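Local coordinates for alpha-fucosidase (Bifidobacterium bifidum, PDB 2EAB), which probably hydrolyses alpha-1,2-linked L-fucose, this chain being the catalytic portion of a longer calcium-binding protein, at residues Asn56-Gly61 against Ala184-Asn189; Phe74-Leu79 against Ala280-Lys285; Leu79-Pro84 against Gln133-Asn138; Leu137-Ile142 against Tyr242-Lys247. All coordinates share one frame; numbering follows the deposited sequence.

Contact 1: Asn56-Gly61 against Ala184-Asn189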
loop_
_atom_site.group_PDB
_atom_site.type_symbol
_atom_site.label_atom_id
_atom_site.label_comp_id
_atom_site.label_asym_id
_atom_site.label_seq_id
_atom_site.Cartn_x
_atom_site.Cartn_y
_atom_site.Cartn_z
ATOM N N ASN A 56 -2.657 6.024 -14.633
ATOM C CA ASN A 56 -3.071 7.335 -14.141
ATOM C C ASN A 56 -3.881 7.240 -12.846
ATOM O O ASN A 56 -4.625 8.157 -12.503
ATOM C CB ASN A 56 -3.846 8.109 -15.220
ATOM C CG ASN A 56 -5.212 7.508 -15.519
ATOM O OD1 ASN A 56 -5.603 6.494 -14.946
ATOM N ND2 ASN A 56 -5.949 8.145 -16.422
ATOM N N GLY A 57 -3.726 6.124 -12.137
ATOM C CA GLY A 57 -4.497 5.844 -10.927
ATOM C C GLY A 57 -5.818 5.147 -11.197
ATOM O O GLY A 57 -6.460 4.649 -10.262
ATOM N N LYS A 58 -6.228 5.122 -12.467
ATOM C CA LYS A 58 -7.537 4.595 -12.851
ATOM C C LYS A 58 -7.419 3.559 -13.963
ATOM O O LYS A 58 -7.822 2.412 -13.782
ATOM C CB LYS A 58 -8.489 5.729 -13.223
ATOM C CG LYS A 58 -8.749 6.678 -12.059
ATOM C CD LYS A 58 -9.707 7.779 -12.421
ATOM C CE LYS A 58 -8.998 8.935 -13.093
ATOM N NZ LYS A 58 -9.991 9.949 -13.515
ATOM N N ILE A 59 -6.863 3.953 -15.106
ATOM C CA ILE A 59 -6.494 2.996 -16.143
ATOM C C ILE A 59 -4.997 2.727 -16.093
ATOM O O ILE A 59 -4.204 3.590 -15.698
ATOM C CB ILE A 59 -6.933 3.431 -17.570
ATOM C CG1 ILE A 59 -6.405 4.829 -17.926
ATOM C CG2 ILE A 59 -8.453 3.330 -17.710
ATOM C CD1 ILE A 59 -6.723 5.267 -19.349
ATOM N N GLY A 60 -4.624 1.514 -16.483
ATOM C CA GLY A 60 -3.236 1.109 -16.485
ATOM C C GLY A 60 -2.906 0.241 -17.675
ATOM O O GLY A 60 -3.770 -0.453 -18.222
ATOM N N GLY A 61 -1.639 0.289 -18.067
ATOM C CA GLY A 61 -1.106 -0.609 -19.072
ATOM C C GLY A 61 0.145 -1.295 -18.574
ATOM O O GLY A 61 0.836 -0.787 -17.688
ATOM N N ALA A 184 -0.295 7.246 -19.441
ATOM C CA ALA A 184 -1.674 7.453 -19.028
ATOM C C ALA A 184 -1.734 8.734 -18.225
ATOM O O ALA A 184 -1.162 8.829 -17.134
ATOM C CB ALA A 184 -2.188 6.277 -18.219
ATOM N N SER A 185 -2.412 9.724 -18.792
ATOM C CA SER A 185 -2.514 11.040 -18.200
ATOM C C SER A 185 -3.598 11.094 -17.140
ATOM O O SER A 185 -4.732 10.675 -17.381
ATOM C CB SER A 185 -2.820 12.066 -19.284
ATOM O OG SER A 185 -3.168 13.305 -18.700
ATOM N N ASN A 186 -3.250 11.621 -15.970
ATOM C CA ASN A 186 -4.259 11.921 -14.967
ATOM C C ASN A 186 -5.064 13.189 -15.322
ATOM O O ASN A 186 -6.292 13.134 -15.333
ATOM C CB ASN A 186 -3.659 11.972 -13.555
ATOM C CG ASN A 186 -4.723 12.039 -12.476
ATOM O OD1 ASN A 186 -5.093 13.123 -12.034
ATOM N ND2 ASN A 186 -5.235 10.881 -12.065
ATOM N N PRO A 187 -4.390 14.319 -15.654
ATOM C CA PRO A 187 -5.150 15.530 -16.008
ATOM C C PRO A 187 -6.173 15.348 -17.131
ATOM O O PRO A 187 -7.262 15.911 -17.055
ATOM C CB PRO A 187 -4.061 16.516 -16.451
ATOM C CG PRO A 187 -2.854 16.078 -15.748
ATOM C CD PRO A 187 -2.937 14.578 -15.681
ATOM N N ASP A 188 -5.824 14.578 -18.156
ATOM C CA ASP A 188 -6.720 14.384 -19.295
ATOM C C ASP A 188 -7.400 13.018 -19.303
ATOM O O ASP A 188 -8.140 12.686 -20.233
ATOM C CB ASP A 188 -5.987 14.682 -20.604
ATOM C CG ASP A 188 -5.751 16.169 -20.798
ATOM O OD1 ASP A 188 -6.747 16.923 -20.828
ATOM O OD2 ASP A 188 -4.579 16.587 -20.891
ATOM N N ASN A 189 -7.154 12.249 -18.244
ATOM C CA ASN A 189 -7.857 10.992 -17.989
ATOM C C ASN A 189 -7.852 10.029 -19.177
ATOM O O ASN A 189 -8.882 9.443 -19.530
ATOM C CB ASN A 189 -9.286 11.266 -17.521
ATOM C CG ASN A 189 -9.905 10.065 -16.859
ATOM O OD1 ASN A 189 -9.196 9.242 -16.282
ATOM N ND2 ASN A 189 -11.221 9.949 -16.943
HETATM O O HOH W 1 -8.502 12.138 -14.293
HETATM O O HOH W 2 -11.750 7.951 -15.025
#
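Asn56 turns its side chain to Ala184 and Ser185, and the two ends of its amide do different work. Chi1 at 69° puts CG between the backbone N and the carbonyl carbon. ND2 donates to Ser185 O (3.0 Å) almost straight, from above that carbonyl's plane. OD1 bends back to its own chain, accepting Lys58 N and, at 2.8 Å, Ile59 N from opposite faces of its plane, an Asx turn within an Asx motif. The carbonyl O of Asn56 receives Asn186 ND2 at 2.8 Å. An alanine at Asn56 would probably leave Ser185 O and the two backbone N-H groups without this mate, freeing the turn to shift. Gly57, with a positive phi of 88°, has no CB to strike the preceding carbonyl; it belongs to the calcium site. Here the turn before strand 59-63 of one sheet of the N-terminal beta-sandwich domain meets the end of strand 176-185 of the other. Lys58 crosses Asn189 at about a right angle, and its NZ makes a weak bond to Asn189 OD1 (3.0 Å). One water bridges NZ to Asn186 O, a second to Asn189 ND2. Ile59 CG1 lies 4.5 Å from CB of Ala184, an apolar touch.

Contact 2: Phe74-Leu79 against Ala280-Lys285. With CA (calcium ion), chain C.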
loop_
_atom_site.group_PDB
_atom_site.type_symbol
_atom_site.label_atom_id
_atom_site.label_comp_id
_atom_site.label_asym_id
_atom_site.label_seq_id
_atom_site.Cartn_x
_atom_site.Cartn_y
_atom_site.Cartn_z
ATOM N N PHE A 74 -4.179 -4.405 -20.397
ATOM C CA PHE A 74 -4.990 -3.249 -20.027
ATOM C C PHE A 74 -5.845 -3.491 -18.791
ATOM O O PHE A 74 -6.434 -4.569 -18.637
ATOM C CB PHE A 74 -5.878 -2.839 -21.211
ATOM C CG PHE A 74 -6.609 -1.545 -21.000
ATOM C CD1 PHE A 74 -5.989 -0.329 -21.265
ATOM C CD2 PHE A 74 -7.912 -1.540 -20.514
ATOM C CE1 PHE A 74 -6.662 0.871 -21.062
ATOM C CE2 PHE A 74 -8.588 -0.343 -20.303
ATOM C CZ PHE A 74 -7.958 0.867 -20.578
ATOM N N ASN A 75 -5.915 -2.468 -17.936
ATOM C CA ASN A 75 -6.707 -2.495 -16.711
ATOM C C ASN A 75 -7.478 -1.206 -16.503
ATOM O O ASN A 75 -7.025 -0.118 -16.886
ATOM C CB ASN A 75 -5.799 -2.656 -15.488
ATOM C CG ASN A 75 -5.319 -4.073 -15.287
ATOM O OD1 ASN A 75 -6.057 -4.933 -14.791
ATOM N ND2 ASN A 75 -4.077 -4.321 -15.637
ATOM N N GLU A 76 -8.630 -1.330 -15.853
ATOM C CA GLU A 76 -9.292 -0.191 -15.221
ATOM C C GLU A 76 -9.662 -0.603 -13.792
ATOM O O GLU A 76 -10.192 -1.701 -13.565
ATOM C CB GLU A 76 -10.519 0.267 -16.016
ATOM C CG GLU A 76 -10.927 1.727 -15.766
ATOM C CD GLU A 76 -11.897 1.927 -14.611
ATOM O OE1 GLU A 76 -12.165 3.108 -14.269
ATOM O OE2 GLU A 76 -12.398 0.920 -14.060
ATOM N N GLU A 77 -9.403 0.298 -12.847
ATOM C CA GLU A 77 -9.433 -0.004 -11.409
ATOM C C GLU A 77 -10.771 -0.512 -10.873
ATOM O O GLU A 77 -10.799 -1.164 -9.830
ATOM C CB GLU A 77 -9.010 1.229 -10.601
ATOM C CG GLU A 77 -9.945 2.414 -10.824
ATOM C CD GLU A 77 -9.823 3.536 -9.816
ATOM O OE1 GLU A 77 -10.424 4.596 -10.098
ATOM O OE2 GLU A 77 -9.167 3.372 -8.762
ATOM N N THR A 78 -11.869 -0.187 -11.552
ATOM C CA THR A 78 -13.191 -0.548 -11.040
ATOM C C THR A 78 -13.801 -1.797 -11.667
ATOM O O THR A 78 -14.957 -2.114 -11.383
ATOM C CB THR A 78 -14.215 0.619 -11.145
ATOM O OG1 THR A 78 -14.534 0.877 -12.519
ATOM C CG2 THR A 78 -13.677 1.890 -10.496
ATOM N N LEU A 79 -13.040 -2.513 -12.499
ATOM C CA LEU A 79 -13.576 -3.712 -13.146
ATOM C C LEU A 79 -13.531 -4.874 -12.164
ATOM O O LEU A 79 -12.598 -5.679 -12.144
ATOM C CB LEU A 79 -12.851 -4.032 -14.458
ATOM C CG LEU A 79 -13.639 -4.990 -15.363
ATOM C CD1 LEU A 79 -14.851 -4.297 -15.990
ATOM C CD2 LEU A 79 -12.754 -5.567 -16.440
ATOM N N ALA A 280 -11.406 4.263 -20.887
ATOM C CA ALA A 280 -12.274 3.193 -20.425
ATOM C C ALA A 280 -12.969 3.611 -19.147
ATOM O O ALA A 280 -12.449 4.436 -18.385
ATOM C CB ALA A 280 -11.484 1.919 -20.204
ATOM N N ALA A 281 -14.144 3.040 -18.912
ATOM C CA ALA A 281 -14.903 3.295 -17.697
ATOM C C ALA A 281 -15.926 2.207 -17.468
ATOM O O ALA A 281 -16.306 1.472 -18.391
ATOM C CB ALA A 281 -15.611 4.633 -17.774
ATOM N N THR A 282 -16.370 2.125 -16.217
ATOM C CA THR A 282 -17.525 1.333 -15.841
ATOM C C THR A 282 -18.533 2.259 -15.171
ATOM O O THR A 282 -18.243 3.442 -14.937
ATOM C CB THR A 282 -17.174 0.211 -14.836
ATOM O OG1 THR A 282 -16.969 0.780 -13.537
ATOM C CG2 THR A 282 -15.936 -0.571 -15.263
ATOM N N ASP A 283 -19.700 1.710 -14.846
ATOM C CA ASP A 283 -20.683 2.415 -14.028
ATOM C C ASP A 283 -20.546 2.111 -12.528
ATOM O O ASP A 283 -21.489 2.316 -11.768
ATOM C CB ASP A 283 -22.117 2.150 -14.528
ATOM C CG ASP A 283 -22.570 0.714 -14.316
ATOM O OD1 ASP A 283 -21.717 -0.194 -14.253
ATOM O OD2 ASP A 283 -23.800 0.495 -14.233
ATOM N N TYR A 284 -19.377 1.623 -12.104
ATOM C CA TYR A 284 -19.098 1.457 -10.677
ATOM C C TYR A 284 -19.230 2.790 -9.944
ATOM O O TYR A 284 -18.875 3.834 -10.486
ATOM C CB TYR A 284 -17.679 0.915 -10.452
ATOM C CG TYR A 284 -17.303 0.870 -8.989
ATOM C CD1 TYR A 284 -17.697 -0.201 -8.193
ATOM C CD2 TYR A 284 -16.587 1.911 -8.389
ATOM C CE1 TYR A 284 -17.396 -0.245 -6.838
ATOM C CE2 TYR A 284 -16.274 1.879 -7.033
ATOM C CZ TYR A 284 -16.676 0.800 -6.266
ATOM O OH TYR A 284 -16.363 0.777 -4.920
ATOM N N LYS A 285 -19.726 2.753 -8.713
ATOM C CA LYS A 285 -19.566 3.888 -7.807
ATOM C C LYS A 285 -19.401 3.344 -6.404
ATOM O O LYS A 285 -20.064 2.379 -6.034
ATOM C CB LYS A 285 -20.766 4.836 -7.883
ATOM C CG LYS A 285 -20.557 6.180 -7.192
ATOM C CD LYS A 285 -21.744 7.109 -7.427
ATOM C CE LYS A 285 -21.648 8.407 -6.629
ATOM N NZ LYS A 285 -20.439 9.205 -6.967
HETATM CA CA CA C . -6.666 2.770 -8.028
HETATM O O HOH W 3 -14.836 3.584 -14.130
HETATM O O HOH W 4 -11.416 5.209 -15.913
#
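Thr78 and Thr282 slide past each other in opposite directions, bringing their hydroxyls together: Thr282 OG1 donates to Thr78 OG1 at 2.6 Å. Each OG1 lies between its own backbone N and carbonyl carbon (chi1 69° in Thr78, 75° in Thr282), leaving the methyls for apolar partners. Thr78 CG2 meets the Tyr284 ring obliquely, 3.6 Å from CD2, while Thr282 CG2 touches Leu79 CD1 at 3.9 Å. The far end of Tyr284 is held elsewhere, its OH bonded to Ala489 O. Glu76 bends at chi2, and its OE2 takes Thr78 OG1 at 2.6 Å through the syn lone pair and Thr78 N from above the carboxylate plane. Its OE1 accepts from two waters, one of which also takes Thr282 N while the other donates to Ala280 O. Ala280 CB rests against the edge of the Phe74 ring, 3.7 Å from CE2. The strands, one from each sandwich sheet, cross at -41°; just after the first of them the type I turn Glu76-Leu79 carries Glu77, whose OE2 binds calcium. The donors run in one direction, from Tyr284 N through Thr282 OG1 and Thr78 OG1 to Glu76 OE2, which is consistent with a buried carboxylate that is probably ionised.

Contact 3: Leu79-Pro84 against Gln133-Asn138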
loop_
_atom_site.group_PDB
_atom_site.type_symbol
_atom_site.label_atom_id
_atom_site.label_comp_id
_atom_site.label_asym_id
_atom_site.label_seq_id
_atom_site.Cartn_x
_atom_site.Cartn_y
_atom_site.Cartn_z
ATOM N N LEU A 79 -13.040 -2.513 -12.499
ATOM C CA LEU A 79 -13.576 -3.712 -13.146
ATOM C C LEU A 79 -13.531 -4.874 -12.164
ATOM O O LEU A 79 -12.598 -5.679 -12.144
ATOM C CB LEU A 79 -12.851 -4.032 -14.458
ATOM C CG LEU A 79 -13.639 -4.990 -15.363
ATOM C CD1 LEU A 79 -14.851 -4.297 -15.990
ATOM C CD2 LEU A 79 -12.754 -5.567 -16.440
ATOM N N TRP A 80 -14.577 -4.925 -11.344
ATOM C CA TRP A 80 -14.695 -5.825 -10.212
ATOM C C TRP A 80 -15.988 -6.627 -10.318
ATOM O O TRP A 80 -17.066 -6.049 -10.450
ATOM C CB TRP A 80 -14.752 -4.986 -8.929
ATOM C CG TRP A 80 -13.457 -4.819 -8.198
ATOM C CD1 TRP A 80 -12.508 -3.845 -8.364
ATOM C CD2 TRP A 80 -12.999 -5.650 -7.137
ATOM N NE1 TRP A 80 -11.477 -4.041 -7.462
ATOM C CE2 TRP A 80 -11.758 -5.144 -6.700
ATOM C CE3 TRP A 80 -13.531 -6.782 -6.505
ATOM C CZ2 TRP A 80 -11.032 -5.744 -5.665
ATOM C CZ3 TRP A 80 -12.817 -7.374 -5.483
ATOM C CH2 TRP A 80 -11.578 -6.856 -5.075
ATOM N N THR A 81 -15.879 -7.951 -10.262
ATOM C CA THR A 81 -17.059 -8.792 -10.077
ATOM C C THR A 81 -17.450 -8.797 -8.594
ATOM O O THR A 81 -16.734 -8.255 -7.755
ATOM C CB THR A 81 -16.823 -10.235 -10.558
ATOM O OG1 THR A 81 -15.694 -10.777 -9.869
ATOM C CG2 THR A 81 -16.590 -10.294 -12.067
ATOM N N GLY A 82 -18.589 -9.412 -8.285
ATOM C CA GLY A 82 -19.130 -9.450 -6.932
ATOM C C GLY A 82 -20.097 -8.314 -6.653
ATOM O O GLY A 82 -20.423 -7.514 -7.534
ATOM N N GLY A 83 -20.570 -8.248 -5.412
ATOM C CA GLY A 83 -21.380 -7.122 -4.971
ATOM C C GLY A 83 -22.842 -7.229 -5.362
ATOM O O GLY A 83 -23.310 -8.280 -5.806
ATOM N N PRO A 84 -23.594 -6.128 -5.207
ATOM C CA PRO A 84 -25.016 -6.176 -5.515
ATOM C C PRO A 84 -25.232 -6.577 -6.973
ATOM O O PRO A 84 -24.497 -6.138 -7.860
ATOM C CB PRO A 84 -25.492 -4.744 -5.240
ATOM C CG PRO A 84 -24.264 -3.912 -5.266
ATOM C CD PRO A 84 -23.163 -4.790 -4.775
ATOM N N GLN A 133 -18.510 -12.446 -3.429
ATOM C CA GLN A 133 -17.255 -11.818 -3.060
ATOM C C GLN A 133 -16.641 -11.149 -4.283
ATOM O O GLN A 133 -16.273 -9.975 -4.242
ATOM C CB GLN A 133 -16.292 -12.845 -2.485
ATOM C CG GLN A 133 -15.009 -12.209 -1.976
ATOM C CD GLN A 133 -14.152 -13.145 -1.149
ATOM O OE1 GLN A 133 -14.534 -14.287 -0.855
ATOM N NE2 GLN A 133 -12.984 -12.654 -0.752
ATOM N N GLY A 134 -16.543 -11.901 -5.375
ATOM C CA GLY A 134 -15.947 -11.395 -6.595
ATOM C C GLY A 134 -14.458 -11.165 -6.455
ATOM O O GLY A 134 -13.819 -11.668 -5.533
ATOM N N ASN A 135 -13.910 -10.429 -7.413
ATOM C CA ASN A 135 -12.486 -10.144 -7.489
ATOM C C ASN A 135 -12.222 -9.083 -8.543
ATOM O O ASN A 135 -13.129 -8.694 -9.282
ATOM C CB ASN A 135 -11.650 -11.423 -7.716
ATOM C CG ASN A 135 -11.909 -12.114 -9.064
ATOM O OD1 ASN A 135 -12.858 -11.821 -9.798
ATOM N ND2 ASN A 135 -11.039 -13.060 -9.379
ATOM N N TYR A 136 -10.988 -8.596 -8.573
ATOM C CA TYR A 136 -10.527 -7.664 -9.586
ATOM C C TYR A 136 -10.195 -8.419 -10.864
ATOM O O TYR A 136 -9.541 -9.460 -10.809
ATOM C CB TYR A 136 -9.264 -6.987 -9.079
ATOM C CG TYR A 136 -8.714 -5.891 -9.965
ATOM C CD1 TYR A 136 -9.501 -4.808 -10.333
ATOM C CD2 TYR A 136 -7.388 -5.915 -10.393
ATOM C CE1 TYR A 136 -8.988 -3.780 -11.114
ATOM C CE2 TYR A 136 -6.863 -4.895 -11.185
ATOM C CZ TYR A 136 -7.670 -3.830 -11.534
ATOM O OH TYR A 136 -7.167 -2.799 -12.292
ATOM N N LEU A 137 -10.627 -7.876 -12.000
ATOM C CA LEU A 137 -10.406 -8.495 -13.310
ATOM C C LEU A 137 -9.390 -7.750 -14.150
ATOM O O LEU A 137 -9.462 -6.523 -14.263
ATOM C CB LEU A 137 -11.699 -8.481 -14.129
ATOM C CG LEU A 137 -12.940 -9.223 -13.652
ATOM C CD1 LEU A 137 -14.095 -9.003 -14.604
ATOM C CD2 LEU A 137 -12.671 -10.683 -13.488
ATOM N N ASN A 138 -8.489 -8.487 -14.801
ATOM C CA ASN A 138 -7.825 -7.942 -15.977
ATOM C C ASN A 138 -8.916 -7.557 -16.972
ATOM O O ASN A 138 -9.813 -8.356 -17.248
ATOM C CB ASN A 138 -6.882 -8.958 -16.615
ATOM C CG ASN A 138 -6.469 -8.557 -18.018
ATOM O OD1 ASN A 138 -5.743 -7.575 -18.215
ATOM N ND2 ASN A 138 -6.954 -9.289 -19.006
HETATM O O HOH W 5 -16.287 -7.771 -5.245
#
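Thr81 OG1 accepts the backbone N of Asn135 at 3.1 Å and is also hydrogen-bonded to Asp407 O, so a small hydroxyl joins three parts of the chain. Its methyl CG2 turns instead to Leu137 CD1 (3.8 Å), a division of labour that suits threonine. Two backbone bonds flank the middle of the contact, Leu137 N to Leu79 O and Thr81 N to Asn135 O, both 3.0 Å. Next to the first of them, Leu79 CD2 packs on Leu137 CB at 3.9 Å. Trp80 lays one face of its indole over the Asn135-Tyr136 peptide: Asn135 C stands 3.3 Å above the ring plane, offset toward the rim. Tyr136 CB makes a CH-pi contact over the five-membered ring, 4.2 Å from its centroid, whereas the two aromatic rings meet only obliquely. A valine in place of Trp80 would probably open a gap over this peptide and deprive Phe419, whose ring also meets the indole, of its partner. Gly82 and Gly134 pass with their CA atoms 3.7 Å apart; a CB on either would collide with the other segment, and both have positive phi. The pattern is a single antiparallel beta bridge, Trp80 and Tyr136 forming its non-hydrogen-bonded pair, which ties together two loops of the beta-sandwich domain.

Contact 4: Leu137-Ile142 against Tyr242-Lys247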
loop_
_atom_site.group_PDB
_atom_site.type_symbol
_atom_site.label_atom_id
_atom_site.label_comp_id
_atom_site.label_asym_id
_atom_site.label_seq_id
_atom_site.Cartn_x
_atom_site.Cartn_y
_atom_site.Cartn_z
ATOM N N LEU A 137 -10.627 -7.876 -12.000
ATOM C CA LEU A 137 -10.406 -8.495 -13.310
ATOM C C LEU A 137 -9.390 -7.750 -14.150
ATOM O O LEU A 137 -9.462 -6.523 -14.263
ATOM C CB LEU A 137 -11.699 -8.481 -14.129
ATOM C CG LEU A 137 -12.940 -9.223 -13.652
ATOM C CD1 LEU A 137 -14.095 -9.003 -14.604
ATOM C CD2 LEU A 137 -12.671 -10.683 -13.488
ATOM N N ASN A 138 -8.489 -8.487 -14.801
ATOM C CA ASN A 138 -7.825 -7.942 -15.977
ATOM C C ASN A 138 -8.916 -7.557 -16.972
ATOM O O ASN A 138 -9.813 -8.356 -17.248
ATOM C CB ASN A 138 -6.882 -8.958 -16.615
ATOM C CG ASN A 138 -6.469 -8.557 -18.018
ATOM O OD1 ASN A 138 -5.743 -7.575 -18.215
ATOM N ND2 ASN A 138 -6.954 -9.289 -19.006
ATOM N N TRP A 139 -8.849 -6.340 -17.503
ATOM C CA TRP A 139 -9.837 -5.880 -18.474
ATOM C C TRP A 139 -9.640 -6.630 -19.792
ATOM O O TRP A 139 -10.575 -7.252 -20.316
ATOM C CB TRP A 139 -9.722 -4.368 -18.670
ATOM C CG TRP A 139 -10.734 -3.759 -19.597
ATOM C CD1 TRP A 139 -10.876 -3.993 -20.936
ATOM C CD2 TRP A 139 -11.716 -2.780 -19.255
ATOM N NE1 TRP A 139 -11.899 -3.230 -21.442
ATOM C CE2 TRP A 139 -12.434 -2.479 -20.433
ATOM C CE3 TRP A 139 -12.071 -2.138 -18.062
ATOM C CZ2 TRP A 139 -13.477 -1.553 -20.456
ATOM C CZ3 TRP A 139 -13.108 -1.217 -18.086
ATOM C CH2 TRP A 139 -13.801 -0.935 -19.277
ATOM N N GLY A 140 -8.416 -6.582 -20.309
ATOM C CA GLY A 140 -8.063 -7.259 -21.548
ATOM C C GLY A 140 -6.698 -6.803 -22.005
ATOM O O GLY A 140 -5.790 -6.611 -21.186
ATOM N N ASP A 141 -6.560 -6.629 -23.316
ATOM C CA ASP A 141 -5.306 -6.192 -23.920
ATOM C C ASP A 141 -5.563 -5.269 -25.097
ATOM O O ASP A 141 -6.610 -5.346 -25.735
ATOM C CB ASP A 141 -4.493 -7.387 -24.430
ATOM C CG ASP A 141 -4.181 -8.396 -23.348
ATOM O OD1 ASP A 141 -3.099 -8.292 -22.734
ATOM O OD2 ASP A 141 -5.017 -9.298 -23.122
ATOM N N ILE A 142 -4.596 -4.394 -25.362
ATOM C CA ILE A 142 -4.503 -3.668 -26.621
ATOM C C ILE A 142 -3.440 -4.372 -27.458
ATOM O O ILE A 142 -2.305 -4.545 -27.006
ATOM C CB ILE A 142 -4.092 -2.190 -26.404
ATOM C CG1 ILE A 142 -5.085 -1.490 -25.467
ATOM C CG2 ILE A 142 -3.983 -1.449 -27.748
ATOM C CD1 ILE A 142 -4.590 -0.168 -24.905
ATOM N N TYR A 242 -19.333 -1.881 -18.797
ATOM C CA TYR A 242 -17.978 -1.489 -19.167
ATOM C C TYR A 242 -17.925 -0.997 -20.609
ATOM O O TYR A 242 -18.704 -1.437 -21.460
ATOM C CB TYR A 242 -16.971 -2.621 -18.922
ATOM C CG TYR A 242 -17.203 -3.879 -19.734
ATOM C CD1 TYR A 242 -16.650 -4.024 -21.008
ATOM C CD2 TYR A 242 -17.956 -4.933 -19.218
ATOM C CE1 TYR A 242 -16.856 -5.185 -21.757
ATOM C CE2 TYR A 242 -18.164 -6.094 -19.956
ATOM C CZ TYR A 242 -17.613 -6.214 -21.219
ATOM O OH TYR A 242 -17.835 -7.370 -21.928
ATOM N N ASN A 243 -16.994 -0.085 -20.868
ATOM C CA ASN A 243 -16.859 0.557 -22.164
ATOM C C ASN A 243 -15.420 1.027 -22.322
ATOM O O ASN A 243 -14.890 1.730 -21.455
ATOM C CB ASN A 243 -17.837 1.740 -22.260
ATOM C CG ASN A 243 -17.880 2.376 -23.645
ATOM O OD1 ASN A 243 -16.901 2.955 -24.108
ATOM N ND2 ASN A 243 -19.037 2.294 -24.298
ATOM N N SER A 244 -14.784 0.617 -23.413
ATOM C CA SER A 244 -13.473 1.141 -23.768
ATOM C C SER A 244 -13.469 1.590 -25.222
ATOM O O SER A 244 -14.167 1.013 -26.068
ATOM C CB SER A 244 -12.375 0.107 -23.519
ATOM O OG SER A 244 -12.450 -0.968 -24.440
ATOM N N GLN A 245 -12.690 2.631 -25.501
ATOM C CA GLN A 245 -12.611 3.204 -26.841
ATOM C C GLN A 245 -11.191 3.578 -27.199
ATOM O O GLN A 245 -10.439 4.075 -26.353
ATOM C CB GLN A 245 -13.524 4.426 -26.962
ATOM C CG GLN A 245 -15.000 4.076 -26.865
ATOM C CD GLN A 245 -15.916 5.270 -26.897
ATOM O OE1 GLN A 245 -15.705 6.225 -27.650
ATOM N NE2 GLN A 245 -16.964 5.216 -26.085
ATOM N N ILE A 246 -10.834 3.318 -28.457
ATOM C CA ILE A 246 -9.554 3.726 -29.020
ATOM C C ILE A 246 -9.831 4.620 -30.219
ATOM O O ILE A 246 -10.445 4.189 -31.201
ATOM C CB ILE A 246 -8.675 2.526 -29.462
ATOM C CG1 ILE A 246 -8.456 1.549 -28.295
ATOM C CG2 ILE A 246 -7.353 3.028 -30.069
ATOM C CD1 ILE A 246 -7.522 0.383 -28.596
ATOM N N LYS A 247 -9.394 5.869 -30.112
ATOM C CA LYS A 247 -9.508 6.840 -31.193
ATOM C C LYS A 247 -8.147 6.963 -31.872
ATOM O O LYS A 247 -7.150 7.287 -31.224
ATOM C CB LYS A 247 -9.968 8.188 -30.632
ATOM C CG LYS A 247 -10.203 9.273 -31.673
ATOM C CD LYS A 247 -10.584 10.577 -31.000
ATOM C CE LYS A 247 -10.913 11.665 -32.013
ATOM N NZ LYS A 247 -12.153 11.376 -32.786
HETATM O O HOH W 6 -11.828 -3.633 -24.306
#
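In the interior of the beta-sandwich, Trp139 and Ile142 of segment 137-142 meet Tyr242, Ser244 and Ile246 of strand 241-250 in the facing sheet. The facing parts run nearly the same way, 11° apart, with CA atoms such as those of Ile142 and Ile246 9.3 Å from each other, so side chains fill the space between. Trp139 and Gly140 form a classic beta bulge opposite Phe74, and glycine suits its extended but unusual backbone angles. Chi1 of -177° sets CG of Trp139 anti to the backbone N, and the six-membered end of the indole meets strand 241-250. Tyr242 directs its ring edge at the face of the six-membered ring, a T-shaped pair with centroids 5.8 Å apart and planes at 81°. Trp139 CH2 lies 3.6 Å from both Tyr242 CB and Asn243 O, and Ser244 CB 3.7 Å from Trp139 CZ2. The tyrosine hydroxyl is bonded to Glu220. Farther along, CG2 of Ile142 touches Ile246 CD1 at 4.1 Å, an apolar contact between two side chains that both point into the space between the strands. On strand 241-250 Asn243 points the other way, where its side chain touches helix 297-314. The polar N-H of Trp139 is satisfied through one water, 2.9 Å from NE1 in the indole plane and 2.7 Å from Ser244 OG; serine thus lets a largely apolar interface accommodate the indole nitrogen through a shared water.

In the fold
All four contacts lie in the N-terminal beta-sandwich domain. Strands 59-63, 69-76 and 140-145, consecutive neighbours in one sheet, bring contacts 1, 2 and 4 together; the other sheet contributes strands 176-185, 273-282 and 241-250, the last two adjacent. Contact 2 is central, its centre about 9 Å from that of contact 4, 11 Å from contact 3 and 12 Å from contact 1. Along the chain, contact 2 encloses contacts 3 and 4, which follow one another and share Leu137 and Asn138, while contact 1 alternates with contacts 2 and 4. Calcium-site residues Gly57 and Glu77 come from contacts 1 and 2; Ser386 and Leu393 complete it, linking this domain to the catalytic region.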